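Local coordinates for probable fumarate reductase Ifc3 (Shewanella frigidimarina, PDB 1QO8), which is a periplasmic flavocytochrome with four hemes c and one FAD that catalyses essentially unidirectional reduction of fumarate to succinate in vitro, at residues 27-30 with 31-35; 71-74 with 75-78; 252-255 with 256-259. All coordinates share one frame; numbering follows the deposited sequence.

Contact 1: 27-30 with 31-35; sequences DSET and HENAQ. With HEM (protoporphyrin IX containing Fe), chain F.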
loop_
_atom_site.group_PDB
_atom_site.type_symbol
_atom_site.label_atom_id
_atom_site.label_comp_id
_atom_site.label_asym_id
_atom_site.label_seq_id
_atom_site.Cartn_x
_atom_site.Cartn_y
_atom_site.Cartn_z
ATOM N N ASP A 27 24.149 26.028 -0.050
ATOM C CA ASP A 27 23.152 25.168 0.630
ATOM C C ASP A 27 23.710 24.559 1.912
ATOM O O ASP A 27 23.028 24.703 2.919
ATOM C CB ASP A 27 22.627 24.127 -0.369
ATOM C CG ASP A 27 21.760 24.906 -1.375
ATOM O OD1 ASP A 27 21.059 25.886 -1.079
ATOM O OD2 ASP A 27 21.751 24.424 -2.511
ATOM N N SER A 28 24.947 24.060 1.868
ATOM C CA SER A 28 25.582 23.473 2.999
ATOM C C SER A 28 26.121 24.541 3.947
ATOM O O SER A 28 26.670 24.088 4.969
ATOM C CB SER A 28 26.681 22.475 2.706
ATOM O OG SER A 28 26.410 21.571 1.689
ATOM N N GLU A 29 25.990 25.849 3.737
ATOM C CA GLU A 29 26.564 26.865 4.634
ATOM C C GLU A 29 28.001 26.674 5.041
ATOM O O GLU A 29 28.500 26.935 6.161
ATOM C CB GLU A 29 25.619 27.078 5.828
ATOM C CG GLU A 29 24.160 27.301 5.339
ATOM C CD GLU A 29 23.146 27.397 6.441
ATOM O OE1 GLU A 29 23.448 27.192 7.665
ATOM O OE2 GLU A 29 21.953 27.735 6.240
ATOM N N THR A 30 28.817 26.171 4.126
ATOM C CA THR A 30 30.167 25.706 4.359
ATOM C C THR A 30 31.063 26.813 4.870
ATOM O O THR A 30 31.542 26.886 6.009
ATOM C CB THR A 30 30.692 25.137 3.010
ATOM O OG1 THR A 30 29.714 24.145 2.629
ATOM C CG2 THR A 30 32.038 24.450 3.139
ATOM N N HIS A 31 31.135 27.848 4.011
ATOM C CA HIS A 31 31.953 29.037 4.316
ATOM C C HIS A 31 31.566 29.573 5.646
ATOM O O HIS A 31 32.445 29.864 6.449
ATOM C CB HIS A 31 31.721 30.166 3.234
ATOM C CG HIS A 31 32.681 31.301 3.478
ATOM N ND1 HIS A 31 33.995 31.189 3.079
ATOM C CD2 HIS A 31 32.557 32.499 4.099
ATOM C CE1 HIS A 31 34.626 32.304 3.438
ATOM N NE2 HIS A 31 33.780 33.130 4.053
ATOM N N GLU A 32 30.293 29.824 5.981
ATOM C CA GLU A 32 29.926 30.442 7.235
ATOM C C GLU A 32 30.397 29.605 8.450
ATOM O O GLU A 32 30.912 30.150 9.478
ATOM C CB GLU A 32 28.417 30.669 7.244
ATOM C CG GLU A 32 27.891 31.633 6.197
ATOM C CD GLU A 32 27.849 31.179 4.776
ATOM O OE1 GLU A 32 28.083 29.992 4.436
ATOM O OE2 GLU A 32 27.638 32.089 3.938
ATOM N N ASN A 33 30.237 28.305 8.347
ATOM C CA ASN A 33 30.574 27.416 9.466
ATOM C C ASN A 33 32.102 27.239 9.590
ATOM O O ASN A 33 32.672 27.094 10.657
ATOM C CB ASN A 33 29.966 26.012 9.242
ATOM C CG ASN A 33 28.527 25.928 9.648
ATOM O OD1 ASN A 33 28.231 25.789 10.841
ATOM N ND2 ASN A 33 27.533 26.042 8.730
ATOM N N ALA A 34 32.855 27.311 8.499
ATOM C CA ALA A 34 34.313 27.406 8.603
ATOM C C ALA A 34 34.723 28.646 9.391
ATOM O O ALA A 34 35.644 28.522 10.245
ATOM C CB ALA A 34 35.000 27.256 7.264
ATOM N N GLN A 35 34.009 29.749 9.287
ATOM C CA GLN A 35 34.239 30.978 10.013
ATOM C C GLN A 35 33.895 30.975 11.464
ATOM O O GLN A 35 34.751 31.375 12.283
ATOM C CB GLN A 35 33.436 32.139 9.330
ATOM C CG GLN A 35 33.926 32.366 7.888
ATOM C CD GLN A 35 35.417 32.707 7.901
ATOM O OE1 GLN A 35 36.145 31.932 7.347
ATOM N NE2 GLN A 35 35.964 33.699 8.585
HETATM C CHA HEM F . 22.059 33.717 5.656
HETATM C CHB HEM F . 22.652 38.506 4.855
HETATM C CHC HEM F . 25.848 38.867 8.476
HETATM C CHD HEM F . 25.236 34.126 9.310
HETATM C C1A HEM F . 22.008 34.997 5.123
HETATM C C2A HEM F . 21.276 35.314 3.909
HETATM C C3A HEM F . 21.431 36.625 3.734
HETATM C C4A HEM F . 22.241 37.160 4.790
HETATM C CMA HEM F . 20.862 37.534 2.631
HETATM C CAA HEM F . 20.485 34.311 3.027
HETATM C CBA HEM F . 19.142 33.721 3.350
HETATM C CGA HEM F . 18.248 32.981 2.382
HETATM O O1A HEM F . 17.001 33.317 2.470
HETATM O O2A HEM F . 18.647 32.087 1.569
HETATM C C1B HEM F . 23.469 39.034 5.825
HETATM C C2B HEM F . 23.713 40.450 6.085
HETATM C C3B HEM F . 24.556 40.559 7.118
HETATM C C4B HEM F . 24.923 39.211 7.491
HETATM C CMB HEM F . 23.007 41.588 5.311
HETATM C CAB HEM F . 25.031 41.813 7.854
HETATM C CBB HEM F . 24.400 42.961 8.195
HETATM C C1C HEM F . 26.008 37.586 8.982
HETATM C C2C HEM F . 26.926 37.189 10.030
HETATM C C3C HEM F . 26.723 35.927 10.270
HETATM C C4C HEM F . 25.710 35.430 9.379
HETATM C CMC HEM F . 27.922 38.161 10.713
HETATM C CAC HEM F . 27.300 34.971 11.366
HETATM C CBC HEM F . 27.431 35.414 12.641
HETATM C C1D HEM F . 24.312 33.585 8.443
HETATM C C2D HEM F . 23.852 32.222 8.383
HETATM C C3D HEM F . 22.973 32.140 7.400
HETATM C C4D HEM F . 22.859 33.455 6.757
HETATM C CMD HEM F . 24.352 31.136 9.382
HETATM C CAD HEM F . 22.088 30.960 6.910
HETATM C CBD HEM F . 20.662 31.181 7.516
HETATM C CGD HEM F . 20.615 31.491 9.000
HETATM O O1D HEM F . 21.320 30.743 9.746
HETATM O O2D HEM F . 19.926 32.433 9.454
HETATM N NA HEM F . 22.660 36.127 5.606
HETATM N NB HEM F . 24.209 38.321 6.717
HETATM N NC HEM F . 25.294 36.470 8.564
HETATM N ND HEM F . 23.697 34.292 7.447
HETATM FE FE HEM F . 23.933 36.310 7.158
#
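N33 reaches back to E29 with both its backbone and its side chain, and one carbonyl oxygen takes up the two hydrogen bonds. The amide N of N33 lies 3.1 Å from E29 O, and ND2 of N33 comes closer still, 2.9 Å from the same E29 O. The second donor stands above the carbonyl plane, 39° out of it, while the oxygen lies close to the amide plane of N33. That second bond is possible because CG of N33 sits beside its own backbone N (chi1 -82°), which folds the amide back over the start of the helix. One residue on, A34 N repeats the backbone pattern with T30 O at 2.8 Å.

Two carboxylates flank this turn. The extended chain of E29 runs to the heme, where its OE2 lies 3.3 Å from propionate carbon CAD. E32 bends at chi2 (73°), which lays its OE1 3.4 Å from the backbone C of E29 and leaves OE2 to accept from ND1 of H19, an axial ligand of this heme's iron. A carboxylate on that nitrogen is likely to polarise the imidazole and make it a stronger donor to the metal.

Further out, K292 pairs with OE2 of E29, and OG1 of T66 meets both OE1 of E29 and ND2 of N33, tying the two side chains together. D27 holds H293 N and T294 OG1. With E29 at the N-cap of helix 30-40, the arrangement is a helix start built into the wall of a bis-histidine heme site in a tetraheme cytochrome domain.

Contact 2: 71-74 with 75-78; sequences GHEE and PKFY. With HEM (protoporphyrin IX containing Fe), chain F.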
loop_
_atom_site.group_PDB
_atom_site.type_symbol
_atom_site.label_atom_id
_atom_site.label_comp_id
_atom_site.label_asym_id
_atom_site.label_seq_id
_atom_site.Cartn_x
_atom_site.Cartn_y
_atom_site.Cartn_z
ATOM N N GLY A 71 22.082 32.545 11.855
ATOM C CA GLY A 71 22.423 33.914 11.471
ATOM C C GLY A 71 21.339 34.915 11.753
ATOM O O GLY A 71 21.558 36.042 12.232
ATOM N N HIS A 72 20.112 34.610 11.282
ATOM C CA HIS A 72 19.130 35.663 11.001
ATOM C C HIS A 72 17.779 35.125 11.514
ATOM O O HIS A 72 16.730 35.549 11.072
ATOM C CB HIS A 72 19.132 35.983 9.456
ATOM C CG HIS A 72 20.505 36.522 9.046
ATOM N ND1 HIS A 72 20.892 37.722 9.615
ATOM C CD2 HIS A 72 21.528 36.149 8.297
ATOM C CE1 HIS A 72 22.136 37.953 9.264
ATOM N NE2 HIS A 72 22.583 37.091 8.388
ATOM N N GLU A 73 17.744 34.216 12.494
ATOM C CA GLU A 73 16.492 33.705 13.045
ATOM C C GLU A 73 16.647 32.973 14.379
ATOM O O GLU A 73 17.729 32.714 14.875
ATOM C CB GLU A 73 15.737 32.782 12.062
ATOM C CG GLU A 73 16.360 31.436 11.888
ATOM C CD GLU A 73 15.810 30.528 10.814
ATOM O OE1 GLU A 73 15.972 30.779 9.616
ATOM O OE2 GLU A 73 15.274 29.434 11.009
ATOM N N GLU A 74 15.474 32.739 14.991
ATOM C CA GLU A 74 15.449 32.046 16.294
ATOM C C GLU A 74 16.324 30.834 16.262
ATOM O O GLU A 74 16.289 30.043 15.313
ATOM C CB GLU A 74 13.986 31.646 16.614
ATOM C CG GLU A 74 13.824 30.826 17.922
ATOM C CD GLU A 74 12.310 30.541 18.022
ATOM O OE1 GLU A 74 11.674 30.031 17.085
ATOM O OE2 GLU A 74 11.719 31.039 18.963
ATOM N N PRO A 75 17.294 30.710 17.173
ATOM C CA PRO A 75 18.102 29.497 17.234
ATOM C C PRO A 75 17.298 28.197 17.470
ATOM O O PRO A 75 16.158 28.232 17.941
ATOM C CB PRO A 75 19.056 29.881 18.362
ATOM C CG PRO A 75 18.307 30.735 19.278
ATOM C CD PRO A 75 17.228 31.408 18.489
ATOM N N LYS A 76 17.775 27.062 16.996
ATOM C CA LYS A 76 17.279 25.719 17.214
ATOM C C LYS A 76 18.232 24.989 18.202
ATOM O O LYS A 76 19.388 24.784 17.896
ATOM C CB LYS A 76 17.257 24.798 15.980
ATOM C CG LYS A 76 16.089 25.367 15.138
ATOM C CD LYS A 76 15.856 24.575 13.832
ATOM C CE LYS A 76 15.197 25.537 12.832
ATOM N NZ LYS A 76 15.941 25.598 11.555
ATOM N N PHE A 77 17.647 24.599 19.331
ATOM C CA PHE A 77 18.403 23.626 20.163
ATOM C C PHE A 77 18.149 22.290 19.566
ATOM O O PHE A 77 17.147 21.615 19.991
ATOM C CB PHE A 77 17.852 23.761 21.609
ATOM C CG PHE A 77 18.573 22.839 22.570
ATOM C CD1 PHE A 77 19.967 22.783 22.589
ATOM C CD2 PHE A 77 17.794 22.144 23.498
ATOM C CE1 PHE A 77 20.599 21.981 23.544
ATOM C CE2 PHE A 77 18.455 21.401 24.477
ATOM C CZ PHE A 77 19.816 21.317 24.471
ATOM N N TYR A 78 19.011 21.754 18.717
ATOM C CA TYR A 78 18.519 20.696 17.836
ATOM C C TYR A 78 18.296 19.399 18.668
ATOM O O TYR A 78 17.626 18.480 18.202
ATOM C CB TYR A 78 19.522 20.308 16.752
ATOM C CG TYR A 78 18.866 19.743 15.498
ATOM C CD1 TYR A 78 18.433 20.580 14.458
ATOM C CD2 TYR A 78 18.724 18.389 15.319
ATOM C CE1 TYR A 78 17.815 20.069 13.290
ATOM C CE2 TYR A 78 18.149 17.858 14.169
ATOM C CZ TYR A 78 17.737 18.712 13.148
ATOM O OH TYR A 78 17.208 18.139 12.027
HETATM C CHA HEM F . 22.059 33.717 5.656
HETATM C CHB HEM F . 22.652 38.506 4.855
HETATM C CHC HEM F . 25.848 38.867 8.476
HETATM C CHD HEM F . 25.236 34.126 9.310
HETATM C C1A HEM F . 22.008 34.997 5.123
HETATM C C2A HEM F . 21.276 35.314 3.909
HETATM C C3A HEM F . 21.431 36.625 3.734
HETATM C C4A HEM F . 22.241 37.160 4.790
HETATM C CMA HEM F . 20.862 37.534 2.631
HETATM C CAA HEM F . 20.485 34.311 3.027
HETATM C CBA HEM F . 19.142 33.721 3.350
HETATM C CGA HEM F . 18.248 32.981 2.382
HETATM O O1A HEM F . 17.001 33.317 2.470
HETATM O O2A HEM F . 18.647 32.087 1.569
HETATM C C1B HEM F . 23.469 39.034 5.825
HETATM C C2B HEM F . 23.713 40.450 6.085
HETATM C C3B HEM F . 24.556 40.559 7.118
HETATM C C4B HEM F . 24.923 39.211 7.491
HETATM C CMB HEM F . 23.007 41.588 5.311
HETATM C CAB HEM F . 25.031 41.813 7.854
HETATM C CBB HEM F . 24.400 42.961 8.195
HETATM C C1C HEM F . 26.008 37.586 8.982
HETATM C C2C HEM F . 26.926 37.189 10.030
HETATM C C3C HEM F . 26.723 35.927 10.270
HETATM C C4C HEM F . 25.710 35.430 9.379
HETATM C CMC HEM F . 27.922 38.161 10.713
HETATM C CAC HEM F . 27.300 34.971 11.366
HETATM C CBC HEM F . 27.431 35.414 12.641
HETATM C C1D HEM F . 24.312 33.585 8.443
HETATM C C2D HEM F . 23.852 32.222 8.383
HETATM C C3D HEM F . 22.973 32.140 7.400
HETATM C C4D HEM F . 22.859 33.455 6.757
HETATM C CMD HEM F . 24.352 31.136 9.382
HETATM C CAD HEM F . 22.088 30.960 6.910
HETATM C CBD HEM F . 20.662 31.181 7.516
HETATM C CGD HEM F . 20.615 31.491 9.000
HETATM O O1D HEM F . 21.320 30.743 9.746
HETATM O O2D HEM F . 19.926 32.433 9.454
HETATM N NA HEM F . 22.660 36.127 5.606
HETATM N NB HEM F . 24.209 38.321 6.717
HETATM N NC HEM F . 25.294 36.470 8.564
HETATM N ND HEM F . 23.697 34.292 7.447
HETATM FE FE HEM F . 23.933 36.310 7.158
HETATM O O HOH W 1 17.153 27.536 9.532
#
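The bis-histidine site of heme c #1 lies at the head of this loop, and just beyond it E73 and K76 meet through a long salt bridge, OE2 of E73 standing 3.9 Å from NZ of K76. A water fills in the contact: it donates to OE2 of E73 and accepts from NZ of K76, each at 3.1 Å, and the pair is thus held by one water bridge besides the long direct approach. E73 can turn its carboxylate this way because CG stands between the backbone N and the carbonyl carbon (chi1 73°), and the lysine bends only near its end, at chi4. In the sequence between them, the side chains of E74 and P75 cross at about a right angle, CG of E74 lying 3.5 Å from CD of P75.

H72 binds the iron through NE2 at 2.0 Å, opposite H19, and ND1 of H72 gives its hydrogen bond to D4. The imidazole stands on the porphyrin with CHA in its plane, at the ring edge. In this cytochrome c3-type domain the heme-attachment sequence that ends in H69 serves heme c #3, whereas H72, three residues later, serves heme c #1.

One propionate of heme c #1 is gripped by consecutive backbone amides, G71 N to O1D at 2.9 Å and H72 N to O2D at 2.8 Å. G71 lies close against the porphyrin, where a side-chain carbon would run into C1D. Further along, F77 touches another heme, and the ring of Y78 meets F155 edge-to-face.

Contact 3: 252-255 with 256-259; sequences IIDT and LRKA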
loop_
_atom_site.group_PDB
_atom_site.type_symbol
_atom_site.label_atom_id
_atom_site.label_comp_id
_atom_site.label_asym_id
_atom_site.label_seq_id
_atom_site.Cartn_x
_atom_site.Cartn_y
_atom_site.Cartn_z
ATOM N N ILE A 252 29.423 4.117 13.477
ATOM C CA ILE A 252 29.359 3.857 12.031
ATOM C C ILE A 252 29.277 5.123 11.172
ATOM O O ILE A 252 30.001 5.185 10.173
ATOM C CB ILE A 252 28.295 2.823 11.657
ATOM C CG1 ILE A 252 28.649 1.447 12.211
ATOM C CG2 ILE A 252 28.177 2.695 10.135
ATOM C CD1 ILE A 252 27.563 0.372 12.125
ATOM N N ILE A 253 28.462 6.078 11.460
ATOM C CA ILE A 253 28.233 7.317 10.732
ATOM C C ILE A 253 29.444 8.227 10.988
ATOM O O ILE A 253 29.820 8.911 10.051
ATOM C CB ILE A 253 26.994 8.062 11.275
ATOM C CG1 ILE A 253 25.729 7.381 10.747
ATOM C CG2 ILE A 253 26.922 9.580 11.024
ATOM C CD1 ILE A 253 25.642 7.136 9.257
ATOM N N ASP A 254 30.026 8.226 12.193
ATOM C CA ASP A 254 31.299 8.976 12.368
ATOM C C ASP A 254 32.329 8.403 11.400
ATOM O O ASP A 254 33.033 9.148 10.679
ATOM C CB ASP A 254 31.828 9.032 13.794
ATOM C CG ASP A 254 30.997 9.935 14.697
ATOM O OD1 ASP A 254 30.032 10.667 14.346
ATOM O OD2 ASP A 254 31.228 10.021 15.935
ATOM N N THR A 255 32.423 7.082 11.258
ATOM C CA THR A 255 33.435 6.465 10.433
ATOM C C THR A 255 33.195 6.740 8.937
ATOM O O THR A 255 34.122 6.982 8.195
ATOM C CB THR A 255 33.462 4.945 10.624
ATOM O OG1 THR A 255 33.693 4.743 12.006
ATOM C CG2 THR A 255 34.576 4.313 9.835
ATOM N N LEU A 256 31.937 6.673 8.488
ATOM C CA LEU A 256 31.576 6.902 7.111
ATOM C C LEU A 256 31.691 8.401 6.789
ATOM O O LEU A 256 32.175 8.663 5.706
ATOM C CB LEU A 256 30.157 6.364 6.806
ATOM C CG LEU A 256 29.981 4.869 6.963
ATOM C CD1 LEU A 256 28.486 4.523 7.194
ATOM C CD2 LEU A 256 30.575 4.041 5.793
ATOM N N ARG A 257 31.352 9.341 7.673
ATOM C CA ARG A 257 31.569 10.730 7.426
ATOM C C ARG A 257 33.066 11.043 7.163
ATOM O O ARG A 257 33.381 11.838 6.254
ATOM C CB ARG A 257 31.172 11.675 8.565
ATOM C CG ARG A 257 29.686 11.726 8.851
ATOM C CD ARG A 257 29.419 12.452 10.165
ATOM N NE ARG A 257 28.009 12.818 10.259
ATOM C CZ ARG A 257 27.566 13.374 11.370
ATOM N NH1 ARG A 257 28.386 13.514 12.429
ATOM N NH2 ARG A 257 26.314 13.736 11.516
ATOM N N LYS A 258 33.927 10.552 8.060
ATOM C CA LYS A 258 35.350 10.767 7.860
ATOM C C LYS A 258 35.838 10.081 6.587
ATOM O O LYS A 258 36.494 10.778 5.803
ATOM C CB LYS A 258 36.271 10.301 9.005
ATOM C CG LYS A 258 35.835 11.072 10.263
ATOM C CD LYS A 258 37.037 11.448 11.098
ATOM C CE LYS A 258 36.719 12.574 12.103
ATOM N NZ LYS A 258 38.083 12.895 12.719
ATOM N N ALA A 259 35.486 8.846 6.318
ATOM C CA ALA A 259 35.914 8.275 5.039
ATOM C C ALA A 259 35.313 8.985 3.833
ATOM O O ALA A 259 36.080 9.070 2.849
ATOM C CB ALA A 259 35.689 6.781 4.964
HETATM O O HOH W 2 31.195 13.405 13.073
#
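I253 and R257, one helical turn apart, pair a branched aliphatic side chain with a guanidinium group: CG2 of I253 lies over one face of it, offset toward the rim, 3.5 Å from NE of R257. The arginine is extended from CG to NE, which carries CD and then the guanidinium past CG2 of I253. CG2 of I253 is available for this because it lies anti to the backbone N, while CG1 takes the place beside that N (chi1 -77°).

D254 approaches the same arginine from another direction. Its OD1 is 3.8 Å from NH1 of R257, a long salt bridge of charges alone, since the oxygen is well out of the guanidinium plane. Water 2, which lies in that plane, joins them instead, 2.9 Å from NH1 of R257 and 3.2 Å from OD1 of D254. Stronger partners lie outside: K246 for D254, and the carbonyls of S156 and L60 for R257. A leucine in place of R257 would probably leave those two carbonyls without their donor and D254 without the bridged charge.

On the buried side, I252 and L256 lie side by side, pointing the same way, with CG2 of I252 only 3.5 Å from CD1 of L256, a tight fit. T255 turns OG1 back beside its own N (chi1 -58°), where it bonds E251 O. Regular i to i+4 bonds, such as A259 N to T255 O at 3.0 Å, carry the frame. L256 rests on F134, N135 and L138 of helix 131-143, a helix-on-helix packing in the Rossmann-type FAD-binding domain.

Overall arrangement
Contacts 1 and 2 belong to one heme site. Their centres are 15 Å apart and their nearest atoms about 7 Å, yet both touch heme c #1: H72 supplies one axial ligand, and E32 of contact 1 holds the other, H19. Contact 3 sits in the flavin domain, its centre 20 Å from that of contact 1 and 26 Å from that of contact 2, with the side chain of I253 about 6 Å from the FAD. The side chain of R257 is nevertheless about 10 Å from a heme and bonds L60, the neighbour of H59, an axial ligand of heme c #4. The three thus sample both domains, between which electrons probably pass from the hemes to the FAD during fumarate reduction.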